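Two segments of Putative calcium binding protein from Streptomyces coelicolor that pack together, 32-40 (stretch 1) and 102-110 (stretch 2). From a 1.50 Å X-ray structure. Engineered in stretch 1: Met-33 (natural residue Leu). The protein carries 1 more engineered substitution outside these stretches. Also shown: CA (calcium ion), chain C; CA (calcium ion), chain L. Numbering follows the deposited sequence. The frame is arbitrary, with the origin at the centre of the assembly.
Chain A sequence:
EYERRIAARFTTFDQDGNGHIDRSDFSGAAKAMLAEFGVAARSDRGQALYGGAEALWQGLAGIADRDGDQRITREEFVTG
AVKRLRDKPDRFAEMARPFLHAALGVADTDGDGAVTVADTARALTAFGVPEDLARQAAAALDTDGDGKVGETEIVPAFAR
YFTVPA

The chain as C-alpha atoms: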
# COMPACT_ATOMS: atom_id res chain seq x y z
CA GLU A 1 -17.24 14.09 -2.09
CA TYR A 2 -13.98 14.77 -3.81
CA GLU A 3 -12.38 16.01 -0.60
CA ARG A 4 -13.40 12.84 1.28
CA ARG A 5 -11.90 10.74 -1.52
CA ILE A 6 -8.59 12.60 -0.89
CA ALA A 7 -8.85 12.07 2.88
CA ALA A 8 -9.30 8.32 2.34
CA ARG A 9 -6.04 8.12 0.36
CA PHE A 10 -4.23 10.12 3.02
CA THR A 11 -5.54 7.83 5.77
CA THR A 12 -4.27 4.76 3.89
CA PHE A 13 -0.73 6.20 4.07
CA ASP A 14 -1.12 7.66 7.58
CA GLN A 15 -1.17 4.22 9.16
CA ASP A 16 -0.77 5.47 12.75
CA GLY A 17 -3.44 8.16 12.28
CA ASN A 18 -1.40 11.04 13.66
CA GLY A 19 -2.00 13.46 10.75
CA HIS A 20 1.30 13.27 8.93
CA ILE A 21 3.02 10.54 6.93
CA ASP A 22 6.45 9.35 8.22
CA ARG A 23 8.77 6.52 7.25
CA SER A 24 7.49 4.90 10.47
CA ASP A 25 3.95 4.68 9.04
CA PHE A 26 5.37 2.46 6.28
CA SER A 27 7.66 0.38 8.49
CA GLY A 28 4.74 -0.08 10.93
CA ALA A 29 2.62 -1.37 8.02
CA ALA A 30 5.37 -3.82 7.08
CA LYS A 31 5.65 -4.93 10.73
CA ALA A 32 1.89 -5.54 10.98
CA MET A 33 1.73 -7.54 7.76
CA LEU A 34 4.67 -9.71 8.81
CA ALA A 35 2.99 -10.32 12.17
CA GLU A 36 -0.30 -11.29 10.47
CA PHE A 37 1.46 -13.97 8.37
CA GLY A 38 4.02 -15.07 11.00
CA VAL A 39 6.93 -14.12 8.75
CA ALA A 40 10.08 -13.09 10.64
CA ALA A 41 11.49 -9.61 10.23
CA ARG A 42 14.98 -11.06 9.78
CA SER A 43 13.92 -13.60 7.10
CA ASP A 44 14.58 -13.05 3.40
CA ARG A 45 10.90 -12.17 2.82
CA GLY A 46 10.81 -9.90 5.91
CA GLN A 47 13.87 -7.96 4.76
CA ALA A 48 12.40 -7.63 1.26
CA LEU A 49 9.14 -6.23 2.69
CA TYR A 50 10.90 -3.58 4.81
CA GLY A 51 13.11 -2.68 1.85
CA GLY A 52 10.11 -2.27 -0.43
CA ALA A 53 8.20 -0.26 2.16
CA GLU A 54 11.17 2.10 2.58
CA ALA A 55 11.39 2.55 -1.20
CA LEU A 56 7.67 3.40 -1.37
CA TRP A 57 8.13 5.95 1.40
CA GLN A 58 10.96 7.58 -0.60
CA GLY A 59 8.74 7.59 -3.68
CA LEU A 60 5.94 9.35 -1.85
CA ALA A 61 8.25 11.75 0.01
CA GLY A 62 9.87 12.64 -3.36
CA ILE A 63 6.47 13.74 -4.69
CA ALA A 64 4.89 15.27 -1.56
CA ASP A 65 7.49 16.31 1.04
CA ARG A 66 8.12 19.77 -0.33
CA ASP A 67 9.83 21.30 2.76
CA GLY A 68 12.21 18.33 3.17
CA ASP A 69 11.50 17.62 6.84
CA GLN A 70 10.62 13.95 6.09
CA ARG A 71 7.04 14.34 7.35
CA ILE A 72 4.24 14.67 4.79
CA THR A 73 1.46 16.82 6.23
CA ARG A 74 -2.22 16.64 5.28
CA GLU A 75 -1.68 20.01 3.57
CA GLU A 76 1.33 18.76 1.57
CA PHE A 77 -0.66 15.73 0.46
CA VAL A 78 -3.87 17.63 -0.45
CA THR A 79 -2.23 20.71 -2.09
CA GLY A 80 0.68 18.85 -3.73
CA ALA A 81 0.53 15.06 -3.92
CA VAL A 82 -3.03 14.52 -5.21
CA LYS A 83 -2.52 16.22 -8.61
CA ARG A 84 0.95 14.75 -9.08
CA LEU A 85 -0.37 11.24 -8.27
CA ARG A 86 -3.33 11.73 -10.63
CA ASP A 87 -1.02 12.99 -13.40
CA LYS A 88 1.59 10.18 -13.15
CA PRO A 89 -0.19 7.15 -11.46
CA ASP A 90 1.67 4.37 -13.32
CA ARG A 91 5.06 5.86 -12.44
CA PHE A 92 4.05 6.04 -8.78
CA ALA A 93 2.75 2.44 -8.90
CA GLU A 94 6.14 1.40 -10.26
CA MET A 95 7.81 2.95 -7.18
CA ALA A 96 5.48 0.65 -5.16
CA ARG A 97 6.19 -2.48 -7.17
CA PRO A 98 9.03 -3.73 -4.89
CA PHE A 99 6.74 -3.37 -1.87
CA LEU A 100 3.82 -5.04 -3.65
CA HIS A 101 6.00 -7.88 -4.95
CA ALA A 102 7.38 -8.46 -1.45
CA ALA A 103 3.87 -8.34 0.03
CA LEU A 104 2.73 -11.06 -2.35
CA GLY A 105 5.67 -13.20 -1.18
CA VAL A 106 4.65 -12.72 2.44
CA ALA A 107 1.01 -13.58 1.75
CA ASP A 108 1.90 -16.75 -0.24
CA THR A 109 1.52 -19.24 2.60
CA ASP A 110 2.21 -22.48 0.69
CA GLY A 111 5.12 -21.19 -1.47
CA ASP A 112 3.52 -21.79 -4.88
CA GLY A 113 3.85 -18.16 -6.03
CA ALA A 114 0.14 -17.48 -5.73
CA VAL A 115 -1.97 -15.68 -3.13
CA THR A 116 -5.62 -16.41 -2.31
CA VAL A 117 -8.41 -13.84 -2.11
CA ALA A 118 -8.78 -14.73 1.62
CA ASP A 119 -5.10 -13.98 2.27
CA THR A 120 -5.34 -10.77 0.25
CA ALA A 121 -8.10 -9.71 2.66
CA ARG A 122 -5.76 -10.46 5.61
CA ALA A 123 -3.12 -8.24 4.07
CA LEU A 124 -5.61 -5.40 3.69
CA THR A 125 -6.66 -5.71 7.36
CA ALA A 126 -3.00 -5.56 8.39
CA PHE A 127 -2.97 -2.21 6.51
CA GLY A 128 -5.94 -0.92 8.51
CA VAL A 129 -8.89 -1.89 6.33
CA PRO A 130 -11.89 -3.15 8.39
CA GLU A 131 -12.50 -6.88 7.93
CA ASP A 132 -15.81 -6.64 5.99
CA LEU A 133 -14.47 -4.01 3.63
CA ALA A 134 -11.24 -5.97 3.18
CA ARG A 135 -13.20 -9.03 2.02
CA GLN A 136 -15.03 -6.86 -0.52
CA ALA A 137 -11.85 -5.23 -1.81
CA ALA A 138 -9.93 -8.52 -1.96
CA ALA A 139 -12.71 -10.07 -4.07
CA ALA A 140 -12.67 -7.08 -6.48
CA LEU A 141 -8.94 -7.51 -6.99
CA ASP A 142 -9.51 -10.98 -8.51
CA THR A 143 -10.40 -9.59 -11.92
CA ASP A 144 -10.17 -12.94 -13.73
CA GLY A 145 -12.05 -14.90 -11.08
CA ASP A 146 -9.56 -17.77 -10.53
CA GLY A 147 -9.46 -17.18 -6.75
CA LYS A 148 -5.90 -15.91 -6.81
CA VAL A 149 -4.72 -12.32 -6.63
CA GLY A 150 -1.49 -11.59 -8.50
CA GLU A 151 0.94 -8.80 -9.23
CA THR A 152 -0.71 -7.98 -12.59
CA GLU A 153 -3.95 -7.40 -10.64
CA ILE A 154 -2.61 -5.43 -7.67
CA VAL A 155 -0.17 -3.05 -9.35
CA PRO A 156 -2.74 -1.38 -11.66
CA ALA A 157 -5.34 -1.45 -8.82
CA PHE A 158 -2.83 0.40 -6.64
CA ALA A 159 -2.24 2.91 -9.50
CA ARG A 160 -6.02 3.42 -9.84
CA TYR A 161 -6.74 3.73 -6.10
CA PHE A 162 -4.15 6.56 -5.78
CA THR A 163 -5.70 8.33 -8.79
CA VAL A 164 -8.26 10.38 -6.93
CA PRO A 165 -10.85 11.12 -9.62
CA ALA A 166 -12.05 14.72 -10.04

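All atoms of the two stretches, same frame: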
# COMPACT_ATOMS: atom_id res chain seq x y z
N ALA A 32 3.21 -4.96 10.70
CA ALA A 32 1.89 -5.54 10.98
C ALA A 32 1.58 -6.66 9.99
O ALA A 32 0.99 -7.68 10.36
CB ALA A 32 0.80 -4.45 10.96
N MET A 33 2.00 -6.49 8.73
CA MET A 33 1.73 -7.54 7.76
C MET A 33 2.57 -8.79 8.06
O MET A 33 2.07 -9.91 7.96
CB MET A 33 2.02 -7.08 6.31
CG MET A 33 1.48 -8.05 5.29
SD MET A 33 2.23 -7.92 3.59
CE MET A 33 1.31 -9.33 2.87
N LEU A 34 3.83 -8.59 8.42
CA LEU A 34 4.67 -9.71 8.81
C LEU A 34 4.11 -10.46 10.01
O LEU A 34 4.16 -11.71 10.06
CB LEU A 34 6.10 -9.22 9.10
CG LEU A 34 6.81 -8.69 7.86
CD1 LEU A 34 8.13 -8.01 8.29
CD2 LEU A 34 7.07 -9.75 6.81
N ALA A 35 3.60 -9.71 10.99
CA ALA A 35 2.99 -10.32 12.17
C ALA A 35 1.74 -11.13 11.81
O ALA A 35 1.56 -12.26 12.33
CB ALA A 35 2.68 -9.26 13.20
N GLU A 36 0.92 -10.61 10.90
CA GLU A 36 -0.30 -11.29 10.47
C GLU A 36 0.01 -12.67 9.86
O GLU A 36 -0.74 -13.65 10.10
CB GLU A 36 -1.06 -10.41 9.46
CG GLU A 36 -2.26 -11.06 8.76
CD GLU A 36 -3.36 -11.43 9.71
OE1 GLU A 36 -3.65 -10.62 10.61
OE2 GLU A 36 -3.94 -12.53 9.58
N PHE A 37 1.07 -12.74 9.07
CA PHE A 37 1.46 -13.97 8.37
C PHE A 37 2.54 -14.80 9.11
O PHE A 37 2.93 -15.86 8.63
CB PHE A 37 1.88 -13.64 6.95
CG PHE A 37 0.72 -13.30 6.09
CD1 PHE A 37 -0.05 -14.31 5.51
CD2 PHE A 37 0.32 -11.97 5.93
CE1 PHE A 37 -1.16 -13.98 4.74
CE2 PHE A 37 -0.81 -11.63 5.19
CZ PHE A 37 -1.54 -12.63 4.59
N GLY A 38 3.00 -14.32 10.25
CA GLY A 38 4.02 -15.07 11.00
C GLY A 38 5.35 -15.20 10.28
O GLY A 38 6.08 -16.21 10.46
N VAL A 39 5.67 -14.18 9.50
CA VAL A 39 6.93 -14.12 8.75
C VAL A 39 7.91 -13.25 9.53
O VAL A 39 7.58 -12.13 9.91
CB VAL A 39 6.72 -13.58 7.32
CG1 VAL A 39 8.05 -13.38 6.60
CG2 VAL A 39 5.80 -14.51 6.55
N ALA A 40 9.09 -13.80 9.81
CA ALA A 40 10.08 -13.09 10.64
C ALA A 40 10.67 -11.87 9.96
O ALA A 40 10.99 -11.89 8.77
CB ALA A 40 11.20 -14.04 11.08
N ALA A 102 7.00 -7.89 -2.75
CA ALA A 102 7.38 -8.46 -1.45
C ALA A 102 6.17 -8.86 -0.60
O ALA A 102 6.21 -9.88 0.11
CB ALA A 102 8.28 -7.48 -0.69
N ALA A 103 5.10 -8.08 -0.70
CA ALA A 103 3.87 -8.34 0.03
C ALA A 103 3.24 -9.61 -0.50
O ALA A 103 2.77 -10.45 0.28
CB ALA A 103 2.91 -7.14 -0.11
N LEU A 104 3.24 -9.80 -1.82
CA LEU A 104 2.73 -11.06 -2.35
C LEU A 104 3.52 -12.26 -1.82
O LEU A 104 2.96 -13.32 -1.53
CB LEU A 104 2.76 -11.07 -3.89
CG LEU A 104 1.67 -10.17 -4.48
CD1 LEU A 104 1.92 -9.87 -5.92
CD2 LEU A 104 0.26 -10.79 -4.37
N GLY A 105 4.84 -12.10 -1.70
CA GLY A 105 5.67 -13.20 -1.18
C GLY A 105 5.30 -13.54 0.25
O GLY A 105 5.24 -14.71 0.63
N VAL A 106 5.06 -12.50 1.05
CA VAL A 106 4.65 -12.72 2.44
C VAL A 106 3.32 -13.43 2.57
O VAL A 106 3.14 -14.29 3.46
CB VAL A 106 4.64 -11.37 3.22
CG1 VAL A 106 4.03 -11.51 4.59
CG2 VAL A 106 6.05 -10.85 3.35
N ALA A 107 2.38 -13.06 1.69
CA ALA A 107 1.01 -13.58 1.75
C ALA A 107 0.83 -14.94 1.04
O ALA A 107 -0.26 -15.53 1.08
CB ALA A 107 0.02 -12.54 1.21
N ASP A 108 1.89 -15.42 0.39
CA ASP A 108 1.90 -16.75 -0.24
C ASP A 108 2.28 -17.79 0.81
O ASP A 108 3.45 -17.98 1.10
CB ASP A 108 2.89 -16.75 -1.41
CG ASP A 108 3.10 -18.13 -1.99
OD1 ASP A 108 2.29 -19.04 -1.68
OD2 ASP A 108 4.04 -18.28 -2.81
N THR A 109 1.29 -18.43 1.41
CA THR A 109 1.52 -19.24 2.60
C THR A 109 1.99 -20.66 2.29
O THR A 109 2.56 -21.32 3.16
CB THR A 109 0.29 -19.29 3.50
OG1 THR A 109 -0.78 -19.98 2.83
CG2 THR A 109 -0.15 -17.89 3.90
N ASP A 110 1.77 -21.13 1.05
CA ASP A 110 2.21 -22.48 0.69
C ASP A 110 3.44 -22.49 -0.23
O ASP A 110 3.96 -23.56 -0.55
CB ASP A 110 1.07 -23.35 0.12
CG ASP A 110 0.47 -22.78 -1.14
OD1 ASP A 110 0.85 -21.67 -1.59
OD2 ASP A 110 -0.40 -23.47 -1.73
CA CA C . 0.22 -19.73 -2.44
CA CA L . -1.06 -22.70 -3.35
O HOH W 1 -0.82 -19.38 -0.40
O HOH W 2 -1.84 -20.67 -3.02
O HOH W 3 -3.43 -22.77 -1.91

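Neighbouring helices often pack through apolar side chains, while polar groups nearby can serve other purposes; these two segments of a putative calcium binding protein illustrate the division, with calcium binding after the second helix. Residues 32-37 and 102-107 are helical, in helices that begin earlier in the chain. Their axes run in nearly the same direction, 20° apart, and approach to 10.1 Å, a spacing that leaves room for side chains between them. The backbones draw closest toward the later residues of the two segments, where the CA atoms of Phe-37 and Ala-107 lie 6.6 Å apart.

No hydrogen bond crosses between the stretches; the backbone bonds described here each lie within one of them. In the first, Phe-37 N donates to Met-33 O (3.2 Å), and the chain then turns off through a Schellman motif: Gly-38 adopts positive phi, a conformation that favours glycine, and Val-39 N reaches back to Leu-34 O at 2.9 Å. That turn returns Val-39 to the interface. In the second, Ala-107 N donates to Ala-103 O at 3.0 Å.

Dispersion and the exclusion of water therefore carry the contact, with Val-106 at its centre. Its CG1 meets Phe-37 CB at 3.8 Å, Met-33 CE at 3.9 Å and Val-39 CG2 at 4.0 Å, while its CG2 touches Leu-34 CD2 at 3.8 Å. Met-33, an engineered residue in place of the natural Leu, extends with all three chi angles in t. Its SD lies 3.8 Å from Ala-103 CB, and its terminal CE packs 3.8 Å from Ala-107 CB and 3.2 Å from Ala-103 O.

The aromatic ring of Phe-37 adds a more directional contact. Ala-107 CA sits over one face, 3.9 Å from the ring centroid and 18° off the normal, so its weakly polarised C-H group can meet the pi cloud in a CH-pi interaction. Ala-107 CB also lies 3.7 Å from Phe-37 CZ. At the ring edge, the methyl CG2 of Thr-109 approaches Phe-37 CD1 at 3.9 Å, extending the apolar contact past the helix end.

In the loop that holds Thr-109, the chemistry becomes ionic. Asp-108 OD1 and Asp-110 OD1 bind one calcium ion (CA, chain C) at 2.3 and 2.2 Å; the two oxygens are only 3.0 Å apart, a closeness the shared cation offsets. Water 1, another ligand of this ion, accepts a hydrogen bond from Thr-109 N at 2.9 Å. Asp-110 OD2 binds the second calcium (CA, chain L) at 1.9 Å, and water 2 bridges both ions.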